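Local coordinates for protein integral membrane indolylacetylinositol arabinosyltransferase EmbB (Mycolicibacterium smegmatis MC2 155, PDB 7BVC) that probably transfers arabinose residues in building the arabinan of mycobacterial arabinogalactan, as a membrane-embedded glycosyltransferase whose pocket here holds the drug ethambutol, at residues V618-A623 with I657-S662. Residues are numbered along the deposited sequence; the frame is centred on the assembly and turned at random.
Sequences VLFVLA and IFFALS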
ATOM      1  N   VAL B 618      12.885  -7.415 -24.311  1.00 39.64           N
ATOM      2  CA  VAL B 618      11.520  -7.236 -24.807  1.00 39.64           C
ATOM      3  C   VAL B 618      10.615  -8.348 -24.282  1.00 39.64           C
ATOM      4  O   VAL B 618       9.497  -8.098 -23.810  1.00 39.64           O
ATOM      5  CB  VAL B 618      11.511  -7.180 -26.343  1.00 39.64           C
ATOM      6  CG1 VAL B 618      10.103  -7.361 -26.873  1.00 39.64           C
ATOM      7  CG2 VAL B 618      12.098  -5.868 -26.827  1.00 39.64           C
ATOM      8  N   LEU B 619      11.084  -9.593 -24.361  1.00 40.04           N
ATOM      9  CA  LEU B 619      10.287 -10.698 -23.833  1.00 40.04           C
ATOM     10  C   LEU B 619      10.090 -10.574 -22.326  1.00 40.04           C
ATOM     11  O   LEU B 619       9.029 -10.934 -21.804  1.00 40.04           O
ATOM     12  CB  LEU B 619      10.940 -12.034 -24.185  1.00 40.04           C
ATOM     13  CG  LEU B 619      10.852 -12.428 -25.659  1.00 40.04           C
ATOM     14  CD1 LEU B 619      11.919 -13.443 -26.015  1.00 40.04           C
ATOM     15  CD2 LEU B 619       9.472 -12.969 -25.984  1.00 40.04           C
ATOM     16  N   PHE B 620      11.087 -10.038 -21.618  1.00 43.80           N
ATOM     17  CA  PHE B 620      10.957  -9.845 -20.177  1.00 43.80           C
ATOM     18  C   PHE B 620       9.880  -8.820 -19.848  1.00 43.80           C
ATOM     19  O   PHE B 620       9.060  -9.034 -18.944  1.00 43.80           O
ATOM     20  CB  PHE B 620      12.302  -9.421 -19.589  1.00 43.80           C
ATOM     21  CG  PHE B 620      12.299  -9.294 -18.095  1.00 43.80           C
ATOM     22  CD1 PHE B 620      12.156 -10.409 -17.290  1.00 43.80           C
ATOM     23  CD2 PHE B 620      12.445  -8.056 -17.495  1.00 43.80           C
ATOM     24  CE1 PHE B 620      12.155 -10.292 -15.916  1.00 43.80           C
ATOM     25  CE2 PHE B 620      12.444  -7.935 -16.121  1.00 43.80           C
ATOM     26  CZ  PHE B 620      12.301  -9.052 -15.331  1.00 43.80           C
ATOM     27  N   VAL B 621       9.858  -7.696 -20.568  1.00 43.74           N
ATOM     28  CA  VAL B 621       8.835  -6.696 -20.268  1.00 43.74           C
ATOM     29  C   VAL B 621       7.457  -7.200 -20.683  1.00 43.74           C
ATOM     30  O   VAL B 621       6.452  -6.864 -20.045  1.00 43.74           O
ATOM     31  CB  VAL B 621       9.162  -5.334 -20.912  1.00 43.74           C
ATOM     32  CG1 VAL B 621      10.503  -4.821 -20.414  1.00 43.74           C
ATOM     33  CG2 VAL B 621       9.133  -5.411 -22.419  1.00 43.74           C
ATOM     34  N   LEU B 622       7.376  -8.030 -21.727  1.00 43.28           N
ATOM     35  CA  LEU B 622       6.100  -8.658 -22.062  1.00 43.28           C
ATOM     36  C   LEU B 622       5.615  -9.551 -20.925  1.00 43.28           C
ATOM     37  O   LEU B 622       4.440  -9.504 -20.531  1.00 43.28           O
ATOM     38  CB  LEU B 622       6.232  -9.458 -23.356  1.00 43.28           C
ATOM     39  CG  LEU B 622       5.717  -8.799 -24.632  1.00 43.28           C
ATOM     40  CD1 LEU B 622       5.900  -9.734 -25.811  1.00 43.28           C
ATOM     41  CD2 LEU B 622       4.259  -8.413 -24.478  1.00 43.28           C
ATOM     42  N   ALA B 623       6.514 -10.388 -20.396  1.00 44.88           N
ATOM     43  CA  ALA B 623       6.170 -11.237 -19.259  1.00 44.88           C
ATOM     44  C   ALA B 623       5.710 -10.410 -18.067  1.00 44.88           C
ATOM     45  O   ALA B 623       4.792 -10.809 -17.343  1.00 44.88           O
ATOM     46  CB  ALA B 623       7.368 -12.102 -18.870  1.00 44.88           C
ATOM     47  N   ILE B 657       5.350 -18.388 -19.633  1.00 47.65           N
ATOM     48  CA  ILE B 657       5.847 -18.758 -20.954  1.00 47.65           C
ATOM     49  C   ILE B 657       6.797 -17.693 -21.488  1.00 47.65           C
ATOM     50  O   ILE B 657       7.874 -18.003 -22.012  1.00 47.65           O
ATOM     51  CB  ILE B 657       4.669 -19.000 -21.912  1.00 47.65           C
ATOM     52  CG1 ILE B 657       3.758 -20.098 -21.362  1.00 47.65           C
ATOM     53  CG2 ILE B 657       5.175 -19.369 -23.293  1.00 47.65           C
ATOM     54  CD1 ILE B 657       2.590 -20.426 -22.260  1.00 47.65           C
ATOM     55  N   PHE B 658       6.417 -16.420 -21.358  1.00 45.14           N
ATOM     56  CA  PHE B 658       7.294 -15.344 -21.801  1.00 45.14           C
ATOM     57  C   PHE B 658       8.561 -15.275 -20.963  1.00 45.14           C
ATOM     58  O   PHE B 658       9.632 -14.962 -21.491  1.00 45.14           O
ATOM     59  CB  PHE B 658       6.553 -14.009 -21.755  1.00 45.14           C
ATOM     60  CG  PHE B 658       5.543 -13.840 -22.849  1.00 45.14           C
ATOM     61  CD1 PHE B 658       5.891 -14.046 -24.172  1.00 45.14           C
ATOM     62  CD2 PHE B 658       4.242 -13.475 -22.555  1.00 45.14           C
ATOM     63  CE1 PHE B 658       4.963 -13.890 -25.177  1.00 45.14           C
ATOM     64  CE2 PHE B 658       3.310 -13.317 -23.556  1.00 45.14           C
ATOM     65  CZ  PHE B 658       3.670 -13.525 -24.869  1.00 45.14           C
ATOM     66  N   PHE B 659       8.469 -15.581 -19.667  1.00 46.53           N
ATOM     67  CA  PHE B 659       9.665 -15.605 -18.830  1.00 46.53           C
ATOM     68  C   PHE B 659      10.610 -16.724 -19.249  1.00 46.53           C
ATOM     69  O   PHE B 659      11.832 -16.538 -19.270  1.00 46.53           O
ATOM     70  CB  PHE B 659       9.272 -15.757 -17.362  1.00 46.53           C
ATOM     71  CG  PHE B 659      10.408 -15.547 -16.406  1.00 46.53           C
ATOM     72  CD1 PHE B 659      10.919 -14.282 -16.186  1.00 46.53           C
ATOM     73  CD2 PHE B 659      10.964 -16.615 -15.728  1.00 46.53           C
ATOM     74  CE1 PHE B 659      11.963 -14.085 -15.307  1.00 46.53           C
ATOM     75  CE2 PHE B 659      12.009 -16.424 -14.848  1.00 46.53           C
ATOM     76  CZ  PHE B 659      12.508 -15.157 -14.638  1.00 46.53           C
ATOM     77  N   ALA B 660      10.065 -17.893 -19.592  1.00 43.24           N
ATOM     78  CA  ALA B 660      10.904 -18.984 -20.076  1.00 43.24           C
ATOM     79  C   ALA B 660      11.563 -18.625 -21.401  1.00 43.24           C
ATOM     80  O   ALA B 660      12.750 -18.908 -21.612  1.00 43.24           O
ATOM     81  CB  ALA B 660      10.078 -20.259 -20.214  1.00 43.24           C
ATOM     82  N   LEU B 661      10.810 -17.997 -22.310  1.00 42.60           N
ATOM     83  CA  LEU B 661      11.395 -17.567 -23.576  1.00 42.60           C
ATOM     84  C   LEU B 661      12.493 -16.532 -23.356  1.00 42.60           C
ATOM     85  O   LEU B 661      13.530 -16.560 -24.028  1.00 42.60           O
ATOM     86  CB  LEU B 661      10.309 -17.011 -24.494  1.00 42.60           C
ATOM     87  CG  LEU B 661       9.243 -17.996 -24.974  1.00 42.60           C
ATOM     88  CD1 LEU B 661       8.114 -17.260 -25.668  1.00 42.60           C
ATOM     89  CD2 LEU B 661       9.853 -19.034 -25.899  1.00 42.60           C
ATOM     90  N   SER B 662      12.285 -15.615 -22.409  1.00 42.83           N
ATOM     91  CA  SER B 662      13.301 -14.614 -22.106  1.00 42.83           C
ATOM     92  C   SER B 662      14.551 -15.255 -21.515  1.00 42.83           C
ATOM     93  O   SER B 662      15.672 -14.849 -21.836  1.00 42.83           O
ATOM     94  CB  SER B 662      12.733 -13.568 -21.151  1.00 42.83           C
ATOM     95  OG  SER B 662      13.768 -12.801 -20.570  1.00 42.83           O
TER
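Three phenyl rings flank the line where two helices predicted to span the membrane meet. Phe620 and Phe659 run side by side in the same direction and touch edge to edge, each CE1 lying near the plane of the other ring, with 3.8 Å between Phe620 CE1 and Phe659 CE1. Both have CG anti to the backbone N (chi1 -176° and -170°), which swings the rings to the same side of the helix pair. The ring of Phe658 behaves differently: its CG lies anti to the carbonyl carbon, and one face receives Leu622, whose CD1 stands 4.3 Å above the plane, displaced toward the rim. Leu619 crosses the same side chain at about a right angle, bringing CD2 to 4.2 Å from Phe658 CD1, while its other methyl, CD1, lies 4.0 Å from the carbonyl O of Leu661.

Between the aromatic groups the interface is lined by small residues. Ala623 CB sits 3.6 Å from Phe658 CB, and Ser662 CB meets Leu619 CB at 3.8 Å. With such short side chains between them, the axes of 618-623 and 657-662, in helices 608-625 and 654-675, pass within 8.0 Å, antiparallel at 163°. Phe697 and Met698 of helix 690-712 also touch Phe658 and Leu622, respectively, joining a third helix to the pair. Phe620, Phe659 and Ser662 contact a bound cardiolipin, and the Phe659 ring also stacks on an aromatic side chain of another protein's chain.

No hydrogen bond links the two segments, but Ser616 OG, one turn before Phe620 on the same helix, donates to Ser662 O and ties the helices together. Between the segments cohesion is apolar, consistent with a membrane-embedded helix pair, and the Phe620-Phe659 side supplies part of a lipid-binding surface.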